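Local coordinates for odorant Binding Protein from Varroa destructor, form P2<1> (Varroa destructor, PDB 7NZA), which probably binds and carries small odorant molecules in a wide open internal cavity, as an odorant-binding protein of non-classical fold, at residues 64-67 with 68-72; 121-124 with 125-129. All coordinates share one frame; numbering follows the deposited sequence.

Contact 1 (64-67 with 68-72)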
loop_
_atom_site.group_PDB
_atom_site.type_symbol
_atom_site.label_atom_id
_atom_site.label_comp_id
_atom_site.label_asym_id
_atom_site.label_seq_id
_atom_site.Cartn_x
_atom_site.Cartn_y
_atom_site.Cartn_z
ATOM N N SER A 64 14.169 5.855 -8.301
ATOM C CA SER A 64 14.386 5.196 -9.590
ATOM C C SER A 64 13.165 4.387 -10.023
ATOM O O SER A 64 12.834 4.361 -11.215
ATOM C CB SER A 64 15.654 4.369 -9.625
ATOM O OG SER A 64 15.582 3.118 -8.900
ATOM N N VAL A 65 12.480 3.758 -9.085
ATOM C CA VAL A 65 11.293 2.978 -9.450
ATOM C C VAL A 65 10.175 3.912 -9.845
ATOM O O VAL A 65 9.452 3.613 -10.814
ATOM C CB VAL A 65 10.915 2.050 -8.299
ATOM C CG1 VAL A 65 9.594 1.348 -8.585
ATOM C CG2 VAL A 65 12.001 1.027 -8.005
ATOM N N THR A 66 9.945 4.986 -9.105
ATOM C CA THR A 66 8.894 5.958 -9.477
ATOM C C THR A 66 9.168 6.516 -10.871
ATOM O O THR A 66 8.246 6.622 -11.694
ATOM C CB THR A 66 8.820 7.105 -8.461
ATOM O OG1 THR A 66 8.564 6.480 -7.184
ATOM C CG2 THR A 66 7.808 8.172 -8.847
ATOM N N THR A 67 10.406 6.872 -11.152
ATOM C CA THR A 67 10.786 7.431 -12.477
ATOM C C THR A 67 10.594 6.376 -13.559
ATOM O O THR A 67 10.085 6.710 -14.602
ATOM C CB THR A 67 12.246 7.892 -12.424
ATOM O OG1 THR A 67 12.303 9.020 -11.529
ATOM C CG2 THR A 67 12.780 8.279 -13.774
ATOM N N CYS A 68 10.997 5.152 -13.283
ATOM C CA CYS A 68 10.800 4.052 -14.232
ATOM C C CYS A 68 9.326 3.920 -14.586
ATOM O O CYS A 68 8.968 3.794 -15.742
ATOM C CB CYS A 68 11.328 2.761 -13.633
ATOM S SG CYS A 68 11.041 1.295 -14.659
ATOM N N ALA A 69 8.464 3.906 -13.584
ATOM C CA ALA A 69 7.041 3.724 -13.882
ATOM C C ALA A 69 6.493 4.872 -14.661
ATOM O O ALA A 69 5.723 4.660 -15.658
ATOM C CB ALA A 69 6.294 3.524 -12.610
ATOM N N LEU A 70 6.855 6.100 -14.367
ATOM C CA LEU A 70 6.404 7.263 -15.160
ATOM C C LEU A 70 6.956 7.143 -16.570
ATOM O O LEU A 70 6.177 7.408 -17.522
ATOM C CB LEU A 70 6.910 8.541 -14.506
ATOM C CG LEU A 70 6.168 8.989 -13.237
ATOM C CD1 LEU A 70 7.012 9.930 -12.440
ATOM C CD2 LEU A 70 4.909 9.722 -13.622
ATOM N N LYS A 71 8.220 6.820 -16.759
ATOM C CA LYS A 71 8.829 6.759 -18.111
ATOM C C LYS A 71 8.119 5.648 -18.895
ATOM O O LYS A 71 7.784 5.895 -20.097
ATOM C CB LYS A 71 10.342 6.573 -18.055
ATOM C CG LYS A 71 11.117 6.529 -19.400
ATOM C CD LYS A 71 11.542 7.885 -19.959
ATOM C CE LYS A 71 11.938 8.014 -21.428
ATOM N NZ LYS A 71 13.233 7.366 -21.778
ATOM N N ALA A 72 7.906 4.483 -18.316
ATOM C CA ALA A 72 7.355 3.326 -19.025
ATOM C C ALA A 72 5.967 3.673 -19.477
ATOM O O ALA A 72 5.553 3.163 -20.518
ATOM C CB ALA A 72 7.370 2.129 -18.140
#
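Thr66 and Leu70, one helical turn apart on helix 55-72, make the side-chain contact of this segment: in one of the two conformers of Thr66, its methyl CG2 comes to 4.1 Å from CD1 of Leu70, the two chains running alongside each other and pointing the same way. Leu70 also leans back over the preceding turn, its CG resting 3.5 Å from Thr66 O. In that conformer the torsion of Thr66 (chi1 -58°) sends CG2 toward the leucine and leaves OG1 on the side of the backbone N, where it is hydrogen-bonded to Arg62 O. Thr67 repeats the pattern, its OG1 bonded to Glu63 O, while Ser64 OG reaches His61 O.

Backbone hydrogen bonds carry the rest. The amides of Cys68, Ala69, Leu70 and Lys71 bind the carbonyls of Ser64, Val65, Thr66 and Thr67 in turn, each from the fourth residue on. From Cys68 N to Ser64 O the bond is 2.9 Å long, with the donor tilted 29° from the carbonyl plane; the tilt falls steadily to 18° at Lys71 N and Thr67 O, a regular alpha-helical series.

Cys68 also carries the covalent link. With SG anti to its backbone N, the sulfur projects from the helix and closes a disulfide with Cys41 of helix 28-44, and Leu45 packs against Ser64 and Cys68. Leu70 meets Val126 and Gln130 of helix 122-141, Trp75 and Phe76 of the same chain, and Ser7 of the second subunit.

The chemistry implies a helix in which the hydroxyls of Ser64, Thr66 and Thr67 bond to carbonyls of the preceding turn, Leu70 packs on the neighbouring helix, and a disulfide makes the covalent tie to helix 28-44.

Contact 2 (121-124 with 125-129); sequences DYIN and QVQLY. With SO4 (sulfate ion), chain C.
Ile123 and Gln127 pack tightly one turn apart: in one of its two conformers, methyl CG2 of Ile123 lies 3.4 Å from Gln127 NE2, and CG of the glutamine presses to 3.2 Å from Ile123 O. Extended beyond CG, the Gln127 chain carries NE2 on to Glu63 of helix 55-72, a hydrogen bond between helices. CG1 of Val126 comes to 3.3 Å from Ile123 O from another direction.

The solvent side belongs to exposed Tyr122 and a water. Buried Gln125 lies alongside the tyrosine, presenting OE1 at the ring edge near the plane, 3.6 Å from CD1, with ring and amide turned 68° apart. The water donates to both Gln125 OE1 and Tyr122 O, while Gln125 NE2 is held by His119 O. That carbonyl of Tyr122 also receives Val126 N, over a long 3.3 Å and from above its plane.

At the exposed start, a sulfate ion, probably from the crystallisation liquor, accepts from Asp121 N and is also hydrogen-bonded to His119 ND1 and Asp120 N. The carboxylate of Asp121 instead folds back on the first turn: OD1 takes Asn124 N through its anti lone pair at 3.0 Å, and Ile123 N more weakly. This is a classic aspartate N-cap, here opening helix 122-141.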
loop_
_atom_site.group_PDB
_atom_site.type_symbol
_atom_site.label_atom_id
_atom_site.label_comp_id
_atom_site.label_asym_id
_atom_site.label_seq_id
_atom_site.Cartn_x
_atom_site.Cartn_y
_atom_site.Cartn_z
ATOM N N ASP A 121 15.872 20.397 -12.532
ATOM C CA ASP A 121 15.918 18.945 -12.768
ATOM C C ASP A 121 14.489 18.452 -13.047
ATOM O O ASP A 121 13.635 18.632 -12.182
ATOM C CB ASP A 121 16.598 18.232 -11.612
ATOM C CG ASP A 121 16.702 16.778 -11.936
ATOM O OD1 ASP A 121 15.732 16.114 -11.703
ATOM O OD2 ASP A 121 17.661 16.349 -12.627
ATOM N N TYR A 122 14.289 17.790 -14.164
ATOM C CA TYR A 122 12.948 17.379 -14.627
ATOM C C TYR A 122 12.357 16.331 -13.704
ATOM O O TYR A 122 11.124 16.263 -13.564
ATOM C CB TYR A 122 13.001 16.877 -16.061
ATOM C CG TYR A 122 13.387 17.962 -17.039
ATOM C CD1 TYR A 122 12.882 19.246 -16.978
ATOM C CD2 TYR A 122 14.232 17.650 -18.087
ATOM C CE1 TYR A 122 13.309 20.242 -17.855
ATOM C CE2 TYR A 122 14.651 18.615 -18.984
ATOM C CZ TYR A 122 14.126 19.884 -18.919
ATOM O OH TYR A 122 14.536 20.831 -19.830
ATOM N N ILE A 123 13.188 15.495 -13.065
ATOM C CA ILE A 123 12.706 14.494 -12.087
ATOM C C ILE A 123 12.293 15.199 -10.795
ATOM O O ILE A 123 11.224 14.938 -10.254
ATOM C CB ILE A 123 13.717 13.352 -11.898
ATOM C CG1 ILE A 123 13.733 12.456 -13.140
ATOM C CG2 ILE A 123 13.443 12.551 -10.634
ATOM C CD1 ILE A 123 14.880 11.447 -13.086
ATOM N N ASN A 124 13.094 16.145 -10.306
ATOM C CA ASN A 124 12.708 16.906 -9.112
ATOM C C ASN A 124 11.400 17.647 -9.389
ATOM O O ASN A 124 10.598 17.749 -8.503
ATOM C CB ASN A 124 13.813 17.866 -8.678
ATOM C CG ASN A 124 15.016 17.201 -8.062
ATOM O OD1 ASN A 124 15.003 16.022 -7.674
ATOM N ND2 ASN A 124 16.133 17.930 -8.074
ATOM N N GLN A 125 11.222 18.174 -10.599
ATOM C CA GLN A 125 9.972 18.890 -10.925
ATOM C C GLN A 125 8.762 17.945 -10.722
ATOM O O GLN A 125 7.782 18.310 -10.089
ATOM C CB GLN A 125 9.937 19.393 -12.341
ATOM C CG GLN A 125 10.885 20.548 -12.583
ATOM C CD GLN A 125 10.871 20.994 -14.014
ATOM O OE1 GLN A 125 10.224 20.410 -14.880
ATOM N NE2 GLN A 125 11.522 22.110 -14.310
ATOM N N VAL A 126 8.809 16.746 -11.266
ATOM C CA VAL A 126 7.632 15.860 -11.187
ATOM C C VAL A 126 7.476 15.414 -9.737
ATOM O O VAL A 126 6.333 15.327 -9.219
ATOM C CB VAL A 126 7.633 14.668 -12.188
ATOM C CG1 VAL A 126 8.822 13.776 -12.127
ATOM C CG2 VAL A 126 6.315 13.917 -12.052
ATOM N N GLN A 127 8.562 15.194 -9.019
ATOM C CA GLN A 127 8.458 14.816 -7.598
ATOM C C GLN A 127 7.736 15.886 -6.799
ATOM O O GLN A 127 6.829 15.616 -6.023
ATOM C CB GLN A 127 9.862 14.540 -7.017
ATOM C CG GLN A 127 10.525 13.258 -7.613
ATOM C CD GLN A 127 11.979 13.106 -7.245
ATOM O OE1 GLN A 127 12.624 14.078 -6.831
ATOM N NE2 GLN A 127 12.527 11.910 -7.445
ATOM N N LEU A 128 8.133 17.146 -6.979
ATOM C CA LEU A 128 7.466 18.215 -6.194
ATOM C C LEU A 128 6.024 18.395 -6.701
ATOM O O LEU A 128 5.147 18.539 -5.869
ATOM C CB LEU A 128 8.268 19.516 -6.221
ATOM C CG LEU A 128 7.635 20.670 -5.440
ATOM C CD1 LEU A 128 7.384 20.315 -3.979
ATOM C CD2 LEU A 128 8.526 21.912 -5.514
ATOM N N TYR A 129 5.775 18.333 -8.003
ATOM C CA TYR A 129 4.397 18.462 -8.522
ATOM C C TYR A 129 3.508 17.383 -7.901
ATOM O O TYR A 129 2.409 17.690 -7.429
ATOM C CB TYR A 129 4.388 18.309 -10.037
ATOM C CG TYR A 129 3.017 18.186 -10.618
ATOM C CD1 TYR A 129 2.218 19.300 -10.802
ATOM C CD2 TYR A 129 2.476 16.941 -10.912
ATOM C CE1 TYR A 129 0.943 19.187 -11.307
ATOM C CE2 TYR A 129 1.200 16.790 -11.426
ATOM C CZ TYR A 129 0.415 17.943 -11.612
ATOM O OH TYR A 129 -0.842 17.746 -12.057
HETATM S S SO4 C . 17.215 21.423 -9.018
HETATM O O1 SO4 C . 17.283 22.539 -9.926
HETATM O O2 SO4 C . 18.473 20.722 -8.914
HETATM O O3 SO4 C . 16.188 20.512 -9.554
HETATM O O4 SO4 C . 16.810 21.817 -7.732
HETATM O O HOH W 1 9.630 17.682 -15.601
#

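Both contacts are local, each along its own helix, and both are partly buried, contact 1 with three buried residues and one exposed, contact 2 with two of each. Contact 1 sits in the last turns of helix 55-72, contact 2 in the first turns of helix 122-141, their centres about 12 Å apart. The helices meet directly: Thr67 OG1 lies 3.8 Å from Ile123 CG2 in one conformer, and Leu70 CD1 4.1 Å from Val126 CG2. The chemistry follows position. Within its helix, 64-72 turns hydroxyls onto its own backbone and depends on a disulfide for a covalent tie, whereas 121-129, beginning at the surface, adds a carboxylate cap, a bridging water and a bound anion.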